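Local coordinates for protein glycosyltransferase Gtf1 (PDB 4PQG) that is a glycosyltransferase of the GT-B fold, pairing two Rossmann-like domains with an added extended beta-sheet domain, at residues 11-16 and 43-48; 225-230 and 248-253; 232-237 and 270-275; 244-249 and 282-287. All blocks are in the same frame, centred on the assembly; numbering follows the deposited sequence.

Contact 1 (11-16 and 43-48)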
# COMPACT_ATOMS: atom_id res chain seq x y z
N ILE A 11 -10.22 -16.12 6.39
CA ILE A 11 -8.89 -15.56 6.52
C ILE A 11 -9.01 -14.04 6.67
O ILE A 11 -9.48 -13.36 5.77
CB ILE A 11 -7.99 -15.96 5.34
CG1 ILE A 11 -7.89 -17.50 5.27
CG2 ILE A 11 -6.60 -15.34 5.49
CD1 ILE A 11 -7.48 -18.02 3.91
N TYR A 12 -8.63 -13.55 7.85
CA TYR A 12 -8.68 -12.12 8.16
C TYR A 12 -7.28 -11.57 8.00
O TYR A 12 -6.33 -12.11 8.56
CB TYR A 12 -9.18 -11.88 9.60
CG TYR A 12 -10.60 -12.38 9.81
CD1 TYR A 12 -11.70 -11.59 9.45
CD2 TYR A 12 -10.83 -13.65 10.35
CE1 TYR A 12 -13.00 -12.06 9.63
CE2 TYR A 12 -12.13 -14.12 10.53
CZ TYR A 12 -13.20 -13.33 10.17
OH TYR A 12 -14.47 -13.83 10.34
N ASN A 13 -7.17 -10.50 7.23
CA ASN A 13 -5.89 -9.86 6.98
C ASN A 13 -5.96 -8.43 7.51
O ASN A 13 -6.91 -7.70 7.21
CB ASN A 13 -5.62 -9.81 5.47
CG ASN A 13 -5.78 -11.18 4.80
OD1 ASN A 13 -4.79 -11.79 4.44
ND2 ASN A 13 -7.03 -11.63 4.61
N ILE A 14 -4.94 -8.03 8.26
CA ILE A 14 -4.94 -6.75 8.99
C ILE A 14 -3.82 -5.81 8.52
O ILE A 14 -2.63 -6.18 8.51
CB ILE A 14 -4.86 -6.98 10.52
CG1 ILE A 14 -6.15 -7.68 11.00
CG2 ILE A 14 -4.71 -5.67 11.26
CD1 ILE A 14 -6.08 -8.26 12.40
N ASN A 15 -4.21 -4.61 8.11
CA ASN A 15 -3.28 -3.58 7.67
C ASN A 15 -3.73 -2.27 8.32
O ASN A 15 -4.87 -2.17 8.79
CB ASN A 15 -3.31 -3.48 6.14
CG ASN A 15 -2.12 -2.70 5.55
OD1 ASN A 15 -1.27 -2.18 6.26
ND2 ASN A 15 -2.09 -2.61 4.24
N LEU A 16 -2.86 -1.27 8.34
CA LEU A 16 -3.27 0.04 8.84
C LEU A 16 -4.17 0.77 7.85
O LEU A 16 -5.31 1.09 8.15
CB LEU A 16 -2.06 0.89 9.26
CG LEU A 16 -1.15 0.18 10.27
CD1 LEU A 16 0.03 1.06 10.65
CD2 LEU A 16 -1.94 -0.24 11.51
N SER A 43 -12.33 -14.52 2.71
CA SER A 43 -11.31 -13.62 3.24
C SER A 43 -11.80 -12.20 3.48
O SER A 43 -12.72 -11.73 2.81
CB SER A 43 -10.09 -13.58 2.32
OG SER A 43 -10.42 -12.95 1.11
N LYS A 44 -11.17 -11.53 4.44
CA LYS A 44 -11.47 -10.14 4.77
C LYS A 44 -10.16 -9.39 4.95
O LYS A 44 -9.24 -9.89 5.59
CB LYS A 44 -12.30 -10.03 6.06
CG LYS A 44 -13.60 -10.83 6.03
CD LYS A 44 -14.62 -10.24 5.09
CE LYS A 44 -15.96 -10.97 5.26
NZ LYS A 44 -17.04 -10.32 4.48
N PHE A 45 -10.11 -8.20 4.36
CA PHE A 45 -8.98 -7.30 4.53
C PHE A 45 -9.41 -6.10 5.36
O PHE A 45 -10.23 -5.29 4.95
CB PHE A 45 -8.38 -6.93 3.17
CG PHE A 45 -7.80 -8.12 2.45
CD1 PHE A 45 -6.44 -8.39 2.51
CD2 PHE A 45 -8.63 -9.00 1.76
CE1 PHE A 45 -5.90 -9.51 1.87
CE2 PHE A 45 -8.11 -10.12 1.13
CZ PHE A 45 -6.74 -10.38 1.18
N ILE A 46 -8.88 -6.06 6.57
CA ILE A 46 -9.27 -5.11 7.60
C ILE A 46 -8.27 -3.95 7.58
O ILE A 46 -7.07 -4.18 7.62
CB ILE A 46 -9.23 -5.78 9.00
CG1 ILE A 46 -10.24 -6.95 9.06
CG2 ILE A 46 -9.46 -4.75 10.11
CD1 ILE A 46 -9.86 -8.02 10.06
N PHE A 47 -8.78 -2.72 7.51
CA PHE A 47 -7.96 -1.52 7.70
C PHE A 47 -8.38 -0.79 8.97
O PHE A 47 -9.57 -0.56 9.20
CB PHE A 47 -8.10 -0.62 6.47
CG PHE A 47 -7.73 -1.31 5.19
CD1 PHE A 47 -6.42 -1.27 4.72
CD2 PHE A 47 -8.68 -2.05 4.48
CE1 PHE A 47 -6.06 -1.93 3.56
CE2 PHE A 47 -8.33 -2.71 3.31
CZ PHE A 47 -7.03 -2.64 2.84
N THR A 48 -7.39 -0.43 9.80
CA THR A 48 -7.67 0.14 11.14
C THR A 48 -7.53 1.65 11.24
O THR A 48 -7.98 2.25 12.25
CB THR A 48 -6.80 -0.52 12.23
OG1 THR A 48 -5.42 -0.37 11.90
CG2 THR A 48 -7.13 -2.02 12.37
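Asn13 lays its side-chain amide over the ring of Phe45, the two planes 11° apart, with its CG 3.4 Å from CE1 of Phe45 and its ND2 above the ring centre. With CG anti to the carbonyl carbon, on the side of the backbone N (chi1 -52°), both donors of Asn13 converge on one carbonyl: Asn13 N lies 2.7 Å and Asn13 ND2 3.0 Å from Lys44 O. The backbone N approaches almost in line with the C=O, whereas ND2 comes from above the carbonyl plane with a nearly straight N-H (175°). That second bond and the stack on Phe45 fix the rotation of the amide, whose OD1 accepts from Arg32 of helix 24-38.

Ile46 works on the other face of the sheet. Its CD1 touches Ile14 CG1 at 3.8 Å and Tyr12 CB at 3.9 Å, while its backbone N gives a short bond to Asn13 O (2.6 Å). CB and CG of Lys44 lie beside CD1 and CE1 of Tyr12, the two side chains pointing the same way, and NZ leads on to the backbone O of Asn68. Where the strands run out, Thr48 N bonds to Asn15 O at 3.2 Å, and Leu16 CD2 rests 3.5 Å from Thr48 OG1. The in-register parallel pairing of strands 10-15 and 42-47, joined through helix 24-38, is the first beta-alpha-beta unit of a Rossmann-like GT-B domain.

Contact 2 (225-230 and 248-253). With NAG (2-acetamido-2-deoxy-beta-D-glucopyranose), chain D.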
# COMPACT_ATOMS: atom_id res chain seq x y z
N ILE A 225 -4.02 -13.02 9.52
CA ILE A 225 -2.75 -12.66 8.91
C ILE A 225 -2.51 -11.17 9.15
O ILE A 225 -3.30 -10.32 8.71
CB ILE A 225 -2.73 -12.96 7.41
CG1 ILE A 225 -3.05 -14.45 7.17
CG2 ILE A 225 -1.39 -12.56 6.80
CD1 ILE A 225 -3.17 -14.85 5.72
N LEU A 226 -1.42 -10.89 9.83
CA LEU A 226 -1.07 -9.54 10.22
C LEU A 226 0.00 -8.92 9.30
O LEU A 226 1.17 -9.33 9.31
CB LEU A 226 -0.59 -9.56 11.66
CG LEU A 226 -0.36 -8.25 12.41
CD1 LEU A 226 -1.60 -7.38 12.36
CD2 LEU A 226 0.01 -8.59 13.85
N ASP A 227 -0.41 -7.93 8.53
CA ASP A 227 0.51 -7.24 7.63
C ASP A 227 1.24 -6.05 8.24
O ASP A 227 2.46 -5.89 8.07
CB ASP A 227 -0.23 -6.87 6.35
CG ASP A 227 -0.48 -8.08 5.49
OD1 ASP A 227 0.54 -8.68 5.07
OD2 ASP A 227 -1.67 -8.45 5.28
N ARG A 228 0.48 -5.22 8.95
CA ARG A 228 1.00 -4.06 9.65
C ARG A 228 0.18 -3.87 10.91
O ARG A 228 -1.04 -4.10 10.89
CB ARG A 228 0.78 -2.82 8.84
CG ARG A 228 1.85 -2.47 7.85
CD ARG A 228 1.62 -1.00 7.56
NE ARG A 228 1.56 -0.69 6.13
CZ ARG A 228 2.61 -0.25 5.45
NH1 ARG A 228 3.78 -0.11 6.06
NH2 ARG A 228 2.48 0.04 4.16
N GLU A 229 0.83 -3.39 11.96
CA GLU A 229 0.30 -3.61 13.32
C GLU A 229 0.68 -2.53 14.33
O GLU A 229 0.41 -2.68 15.54
CB GLU A 229 0.76 -5.02 13.76
CG GLU A 229 1.24 -5.23 15.19
CD GLU A 229 2.69 -4.83 15.45
OE1 GLU A 229 3.36 -4.20 14.59
OE2 GLU A 229 3.17 -5.15 16.56
N THR A 230 1.30 -1.45 13.86
CA THR A 230 1.68 -0.36 14.77
C THR A 230 0.49 0.10 15.60
O THR A 230 -0.53 0.46 15.04
CB THR A 230 2.28 0.85 14.02
OG1 THR A 230 3.54 0.47 13.47
CG2 THR A 230 2.49 2.02 14.98
N VAL A 248 3.12 -11.60 8.43
CA VAL A 248 3.85 -11.46 7.18
C VAL A 248 4.97 -10.44 7.36
O VAL A 248 4.73 -9.33 7.86
CB VAL A 248 2.93 -11.03 6.03
CG1 VAL A 248 3.69 -10.94 4.72
CG2 VAL A 248 1.80 -12.03 5.88
N VAL A 249 6.18 -10.85 6.98
CA VAL A 249 7.36 -9.99 6.99
C VAL A 249 7.50 -9.41 5.58
O VAL A 249 7.64 -10.14 4.61
CB VAL A 249 8.63 -10.79 7.37
CG1 VAL A 249 9.86 -9.89 7.41
CG2 VAL A 249 8.43 -11.50 8.71
N HIS A 250 7.40 -8.09 5.46
CA HIS A 250 7.38 -7.46 4.13
C HIS A 250 8.68 -6.92 3.59
O HIS A 250 9.04 -7.16 2.42
CB HIS A 250 6.30 -6.39 4.08
CG HIS A 250 4.91 -6.95 4.07
ND1 HIS A 250 4.35 -7.46 2.97
CD2 HIS A 250 3.98 -7.08 5.09
CE1 HIS A 250 3.11 -7.88 3.25
NE2 HIS A 250 2.88 -7.63 4.55
N ALA A 251 9.40 -6.18 4.42
CA ALA A 251 10.66 -5.57 4.00
C ALA A 251 11.81 -6.30 4.71
O ALA A 251 11.58 -7.31 5.41
CB ALA A 251 10.64 -4.09 4.36
N GLU A 252 13.04 -5.81 4.53
CA GLU A 252 14.18 -6.25 5.35
C GLU A 252 13.82 -6.07 6.83
O GLU A 252 13.18 -5.09 7.18
CB GLU A 252 15.41 -5.41 4.99
CG GLU A 252 16.71 -5.81 5.68
CD GLU A 252 17.12 -7.23 5.37
OE1 GLU A 252 18.00 -7.43 4.52
OE2 GLU A 252 16.54 -8.18 5.96
N HIS A 253 14.22 -7.00 7.70
CA HIS A 253 13.57 -7.11 9.01
C HIS A 253 14.47 -6.82 10.18
O HIS A 253 14.07 -6.98 11.34
CB HIS A 253 13.01 -8.53 9.16
CG HIS A 253 14.09 -9.57 9.08
ND1 HIS A 253 14.47 -10.12 7.90
CD2 HIS A 253 14.94 -10.06 10.05
CE1 HIS A 253 15.51 -10.95 8.12
NE2 HIS A 253 15.80 -10.91 9.44
C1 NAG D . 7.58 -3.86 0.67
C2 NAG D . 9.06 -4.14 0.41
C3 NAG D . 8.91 -4.81 -0.97
C4 NAG D . 7.87 -5.93 -0.96
C5 NAG D . 6.54 -5.46 -0.29
C6 NAG D . 5.42 -6.49 -0.30
C7 NAG D . 11.10 -2.82 0.62
C8 NAG D . 11.72 -1.48 0.37
N2 NAG D . 9.83 -2.93 0.26
O1 NAG D . 7.16 -2.66 1.25
O3 NAG D . 10.16 -5.25 -1.48
O4 NAG D . 7.62 -6.31 -2.29
O5 NAG D . 6.90 -5.04 1.03
O6 NAG D . 5.81 -7.54 0.55
O7 NAG D . 11.75 -3.74 1.16
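Next to the bound NAG, His250 and Asp227 form a His-carboxylate pair that links the sugar to the loop following strand 223-226. His250 NE2 donates to Asp227 OD1 at 2.6 Å, with the oxygen 5° from the imidazole plane. The carboxylate is met on its anti side, the nitrogen 21° out of its plane, and the ring and carboxylate planes are about 45° apart. Through its other nitrogen, His250 ND1 shares a hydrogen bond of 2.8 Å with O6 of NAG, again in the plane of the ring. The imidazole is thus held at both nitrogens, and Val248 CG1 covers one of its faces, offset toward the rim.

Both segments leave the C-terminal ends of neighbouring parallel strands, 223-226 and 244-248, where Rossmann-like domains of the GT-B fold commonly place their ligand-facing loops. Facing the sugar from the other domain, the backbone N atoms of Gly413, Phe414 and Gly415 and the carboxylate of Glu412 bond to NAG, while Ala251 CB approaches its O7 to 3.4 Å. Behind the histidine, Asp227 OD2 has its own partners on helix 24-38, a salt bridge to Arg32 and a hydrogen bond from Gln29, which steady the carboxylate. The sheet continues into the contact through Val248 N, bonded to Leu226 O at 3.1 Å. Alongside, Ile225 CG2 presses tightly on Val248 CG2, 3.4 Å away.

Contact 3 (232-237 and 270-275)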
# COMPACT_ATOMS: atom_id res chain seq x y z
N ILE A 232 -1.54 -1.64 17.59
CA ILE A 232 -2.61 -2.62 17.82
C ILE A 232 -2.11 -4.07 18.01
O ILE A 232 -2.92 -4.99 18.24
CB ILE A 232 -3.64 -2.58 16.66
CG1 ILE A 232 -2.97 -2.93 15.32
CG2 ILE A 232 -4.30 -1.21 16.57
CD1 ILE A 232 -3.95 -3.17 14.19
N GLY A 233 -0.80 -4.25 17.89
CA GLY A 233 -0.14 -5.56 17.98
C GLY A 233 -0.54 -6.46 19.14
O GLY A 233 -0.88 -7.62 18.95
N GLN A 234 -0.47 -5.92 20.34
CA GLN A 234 -0.77 -6.69 21.52
C GLN A 234 -2.20 -7.22 21.52
O GLN A 234 -2.44 -8.39 21.84
CB GLN A 234 -0.57 -5.82 22.74
CG GLN A 234 -0.76 -6.55 24.05
CD GLN A 234 -0.14 -5.77 25.18
OE1 GLN A 234 0.77 -4.97 24.96
NE2 GLN A 234 -0.63 -5.99 26.39
N VAL A 235 -3.14 -6.34 21.17
CA VAL A 235 -4.58 -6.67 21.13
C VAL A 235 -4.87 -7.70 20.04
O VAL A 235 -5.64 -8.64 20.26
CB VAL A 235 -5.42 -5.39 20.92
CG1 VAL A 235 -6.87 -5.75 20.66
CG2 VAL A 235 -5.31 -4.48 22.14
N VAL A 236 -4.26 -7.53 18.87
CA VAL A 236 -4.39 -8.52 17.80
C VAL A 236 -3.82 -9.89 18.23
O VAL A 236 -4.46 -10.93 18.05
CB VAL A 236 -3.74 -8.00 16.48
CG1 VAL A 236 -3.74 -9.08 15.40
CG2 VAL A 236 -4.49 -6.79 15.98
N PHE A 237 -2.62 -9.87 18.82
CA PHE A 237 -1.95 -11.08 19.28
C PHE A 237 -2.82 -11.83 20.28
O PHE A 237 -3.06 -13.03 20.13
CB PHE A 237 -0.56 -10.76 19.90
CG PHE A 237 0.59 -10.85 18.91
CD1 PHE A 237 1.76 -11.52 19.24
CD2 PHE A 237 0.50 -10.25 17.65
CE1 PHE A 237 2.82 -11.62 18.34
CE2 PHE A 237 1.56 -10.34 16.74
CZ PHE A 237 2.72 -11.02 17.09
N TYR A 270 8.58 -4.90 13.14
CA TYR A 270 8.58 -6.34 13.49
C TYR A 270 9.06 -6.65 14.90
O TYR A 270 8.94 -7.80 15.37
CB TYR A 270 9.33 -7.16 12.42
CG TYR A 270 8.54 -7.14 11.14
CD1 TYR A 270 7.31 -7.78 11.07
CD2 TYR A 270 8.96 -6.40 10.04
CE1 TYR A 270 6.54 -7.73 9.93
CE2 TYR A 270 8.19 -6.34 8.88
CZ TYR A 270 6.97 -7.00 8.85
OH TYR A 270 6.14 -6.97 7.75
N ASP A 271 9.59 -5.63 15.57
CA ASP A 271 10.17 -5.81 16.89
C ASP A 271 9.19 -6.47 17.85
O ASP A 271 9.56 -7.39 18.61
CB ASP A 271 10.63 -4.47 17.46
CG ASP A 271 11.23 -4.62 18.83
OD1 ASP A 271 12.30 -5.27 18.92
OD2 ASP A 271 10.62 -4.12 19.80
N TYR A 272 7.94 -6.00 17.82
CA TYR A 272 6.93 -6.56 18.71
C TYR A 272 6.66 -8.03 18.38
O TYR A 272 6.66 -8.90 19.27
CB TYR A 272 5.61 -5.76 18.67
CG TYR A 272 4.61 -6.37 19.64
CD1 TYR A 272 4.67 -6.07 21.00
CD2 TYR A 272 3.65 -7.30 19.20
CE1 TYR A 272 3.79 -6.64 21.90
CE2 TYR A 272 2.76 -7.87 20.10
CZ TYR A 272 2.85 -7.54 21.44
OH TYR A 272 1.99 -8.10 22.35
N GLN A 273 6.40 -8.30 17.10
CA GLN A 273 6.06 -9.65 16.66
C GLN A 273 7.18 -10.66 16.92
O GLN A 273 6.91 -11.81 17.28
CB GLN A 273 5.63 -9.67 15.19
CG GLN A 273 4.51 -8.70 14.84
CD GLN A 273 5.04 -7.35 14.35
OE1 GLN A 273 5.70 -6.61 15.09
NE2 GLN A 273 4.75 -7.02 13.11
N PHE A 274 8.43 -10.22 16.76
CA PHE A 274 9.61 -11.09 16.92
C PHE A 274 9.89 -11.33 18.41
O PHE A 274 10.20 -12.47 18.81
CB PHE A 274 10.85 -10.47 16.21
CG PHE A 274 10.75 -10.46 14.70
CD1 PHE A 274 9.74 -11.15 14.03
CD2 PHE A 274 11.71 -9.80 13.94
CE1 PHE A 274 9.67 -11.16 12.64
CE2 PHE A 274 11.67 -9.81 12.55
CZ PHE A 274 10.64 -10.48 11.89
N THR A 275 9.75 -10.29 19.23
CA THR A 275 9.86 -10.40 20.69
C THR A 275 8.87 -11.45 21.22
O THR A 275 9.22 -12.27 22.07
CB THR A 275 9.60 -9.04 21.37
OG1 THR A 275 10.61 -8.11 20.95
CG2 THR A 275 9.63 -9.15 22.90
O HOH W 1 2.77 -6.92 25.02
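Tyr272 and Phe237 make a T-shaped pair: the edge of Tyr272 points at the face of Phe237, ring centres 5.2 Å apart and planes at 71°. CE2 of Tyr272 sits over the centre of the Phe237 ring, 3.8 Å above its plane. CG of Tyr272 is anti to its backbone N (chi1 -179°), which starts the side chain out toward helix 233-240.

Other van der Waals contacts adjoin this pair. Tyr272 CE2 also abuts the backbone C of Gly233 at 3.7 Å, the phenol OH of Tyr272 passes 3.2 Å from CA of Gln234, and CZ of Phe237 rests on CA of Gln273 at 3.6 Å and on its CG. The side chain of Gln273 crosses that of Phe237 at about a right angle, its NE2 bonded to the backbone O of Tyr269.

Polar contact is mediated by water: one water lies 3.0 Å from OH of Tyr272 while donating weakly to Gln234 OE1.

Phe237 also touches Leu226, Leu245 and Val247 of the sheet. Two neighbouring crossover helices packed side by side on one face of a parallel sheet are the layering of a Rossmann-like alpha/beta domain.

Contact 4 (244-249 and 282-287)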
# COMPACT_ATOMS: atom_id res chain seq x y z
N HIS A 244 -5.83 -18.96 14.54
CA HIS A 244 -4.41 -19.06 14.22
C HIS A 244 -3.91 -17.70 13.82
O HIS A 244 -4.67 -16.91 13.27
CB HIS A 244 -4.16 -20.06 13.10
CG HIS A 244 -4.69 -21.44 13.39
ND1 HIS A 244 -3.98 -22.37 14.06
CD2 HIS A 244 -5.92 -22.03 13.09
CE1 HIS A 244 -4.71 -23.50 14.17
NE2 HIS A 244 -5.90 -23.29 13.57
N LEU A 245 -2.64 -17.44 14.09
CA LEU A 245 -2.03 -16.15 13.86
C LEU A 245 -0.79 -16.30 12.97
O LEU A 245 0.15 -17.03 13.31
CB LEU A 245 -1.65 -15.49 15.20
CG LEU A 245 -0.92 -14.14 15.12
CD1 LEU A 245 -1.81 -13.08 14.49
CD2 LEU A 245 -0.43 -13.69 16.49
N ALA A 246 -0.80 -15.61 11.84
CA ALA A 246 0.37 -15.53 10.96
C ALA A 246 0.81 -14.07 10.87
O ALA A 246 -0.03 -13.16 10.90
CB ALA A 246 0.03 -16.08 9.58
N VAL A 247 2.13 -13.86 10.82
CA VAL A 247 2.71 -12.52 10.64
C VAL A 247 3.49 -12.52 9.33
O VAL A 247 4.39 -13.35 9.12
CB VAL A 247 3.65 -12.13 11.81
CG1 VAL A 247 4.48 -10.88 11.48
CG2 VAL A 247 2.84 -11.94 13.09
N VAL A 248 3.12 -11.60 8.43
CA VAL A 248 3.85 -11.46 7.18
C VAL A 248 4.97 -10.44 7.36
O VAL A 248 4.73 -9.33 7.86
CB VAL A 248 2.93 -11.03 6.03
CG1 VAL A 248 3.69 -10.94 4.72
CG2 VAL A 248 1.80 -12.03 5.88
N VAL A 249 6.18 -10.85 6.98
CA VAL A 249 7.36 -9.99 6.99
C VAL A 249 7.50 -9.41 5.58
O VAL A 249 7.64 -10.14 4.61
CB VAL A 249 8.63 -10.79 7.37
CG1 VAL A 249 9.86 -9.89 7.41
CG2 VAL A 249 8.43 -11.50 8.71
N PHE A 282 2.81 -19.06 12.55
CA PHE A 282 3.92 -19.02 11.58
C PHE A 282 4.20 -17.63 11.02
O PHE A 282 3.31 -16.80 10.94
CB PHE A 282 3.72 -20.01 10.44
CG PHE A 282 2.48 -19.81 9.63
CD1 PHE A 282 2.53 -19.19 8.39
CD2 PHE A 282 1.24 -20.30 10.08
CE1 PHE A 282 1.38 -19.04 7.62
CE2 PHE A 282 0.09 -20.15 9.32
CZ PHE A 282 0.16 -19.52 8.08
N PHE A 283 5.47 -17.38 10.68
CA PHE A 283 5.83 -16.18 9.93
C PHE A 283 5.87 -16.51 8.45
O PHE A 283 6.25 -17.62 8.06
CB PHE A 283 7.17 -15.65 10.40
CG PHE A 283 7.18 -15.16 11.83
CD1 PHE A 283 6.91 -13.81 12.12
CD2 PHE A 283 7.45 -16.02 12.88
CE1 PHE A 283 6.91 -13.36 13.43
CE2 PHE A 283 7.46 -15.57 14.19
CZ PHE A 283 7.20 -14.23 14.46
N ILE A 284 5.47 -15.54 7.62
CA ILE A 284 5.57 -15.65 6.17
C ILE A 284 6.62 -14.66 5.65
O ILE A 284 6.59 -13.47 6.00
CB ILE A 284 4.21 -15.37 5.48
CG1 ILE A 284 3.10 -16.23 6.10
CG2 ILE A 284 4.30 -15.61 3.98
CD1 ILE A 284 1.71 -15.94 5.52
N VAL A 285 7.57 -15.16 4.85
CA VAL A 285 8.53 -14.30 4.13
C VAL A 285 8.48 -14.56 2.63
O VAL A 285 8.05 -15.64 2.23
CB VAL A 285 9.99 -14.48 4.60
CG1 VAL A 285 10.14 -14.14 6.07
CG2 VAL A 285 10.48 -15.90 4.32
N SER A 286 8.94 -13.61 1.82
CA SER A 286 8.80 -13.75 0.37
C SER A 286 9.87 -14.59 -0.35
O SER A 286 9.63 -15.05 -1.45
CB SER A 286 8.71 -12.38 -0.30
OG SER A 286 7.51 -11.73 0.08
N THR A 287 11.04 -14.73 0.26
CA THR A 287 12.14 -15.49 -0.35
C THR A 287 12.76 -16.45 0.64
O THR A 287 12.72 -16.22 1.84
CB THR A 287 13.27 -14.58 -0.84
OG1 THR A 287 13.90 -13.97 0.29
CG2 THR A 287 12.75 -13.53 -1.79
O HOH W 2 9.56 -10.89 2.79
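Ile284 O receives the shortest direct bond of this contact, from Val249 N at 2.8 Å, nearly straight (175°). One step back, Val247 O accepts from Ile284 N at 2.9 Å, and Val247 N donates to Phe282 O at 3.2 Å; the bond from Phe282 N to Leu245 O is weak. These rungs pair strands 244-248 and 282-285 in parallel.

Side chains divide between two apolar faces. On one, Phe282 starts its ring from a CG in the crowded position between the backbone N and the carbonyl carbon (chi1 59°), and Ala246 CB lies over the face of that ring, 3.9 Å from its centroid, a CH-pi contact offset toward the rim. Farther along the same face, CD1 of Ile284 meets CG2 of Val248 at 3.9 Å, and Val309 of the next strand adjoins both Phe282 and Ile284. On the other face, Phe283 runs beside Val247, its CD1 3.7 Å from CB of Val247, and meets the rings of Phe274 and Phe298. Beyond the last rung, CB of Val249 packs on CG1 of Val285.

Past the strands, a water accepts from Ser286 N at 3.0 Å and lies close to Val249 O. Thr287 then caps the following helix 288-301 through OG1 and the backbone N of Gln290. Between the two segments, direct polar bonding is entirely main chain to main chain, while the side chains meet through buried hydrocarbon and aromatic surfaces: the register rests on the backbone ladder, and both faces are left to hydrophobic packing.

Overall arrangement
Contacts 1, 2 and 4 lie along one seven-stranded parallel sheet, whose strands 42-47, 10-15, 223-226, 244-248 and 282-285 follow one another across it. Contact 1 closes in the chain before the others open; contact 4 begins where contact 2 ends, sharing Val248 and Val249, their centres about 8 Å apart. Contact 3 alternates along the chain with both. About 10 Å from contact 2 between centres, it joins helices 233-240 and 271-275, and its Tyr270 OH bonds to Val248 O and His250 N. Contacts 1 and 4, about 14 Å apart between centres, do not touch. Together they span five adjacent strands of one Rossmann-like domain, with contact 2 at the bound NAG.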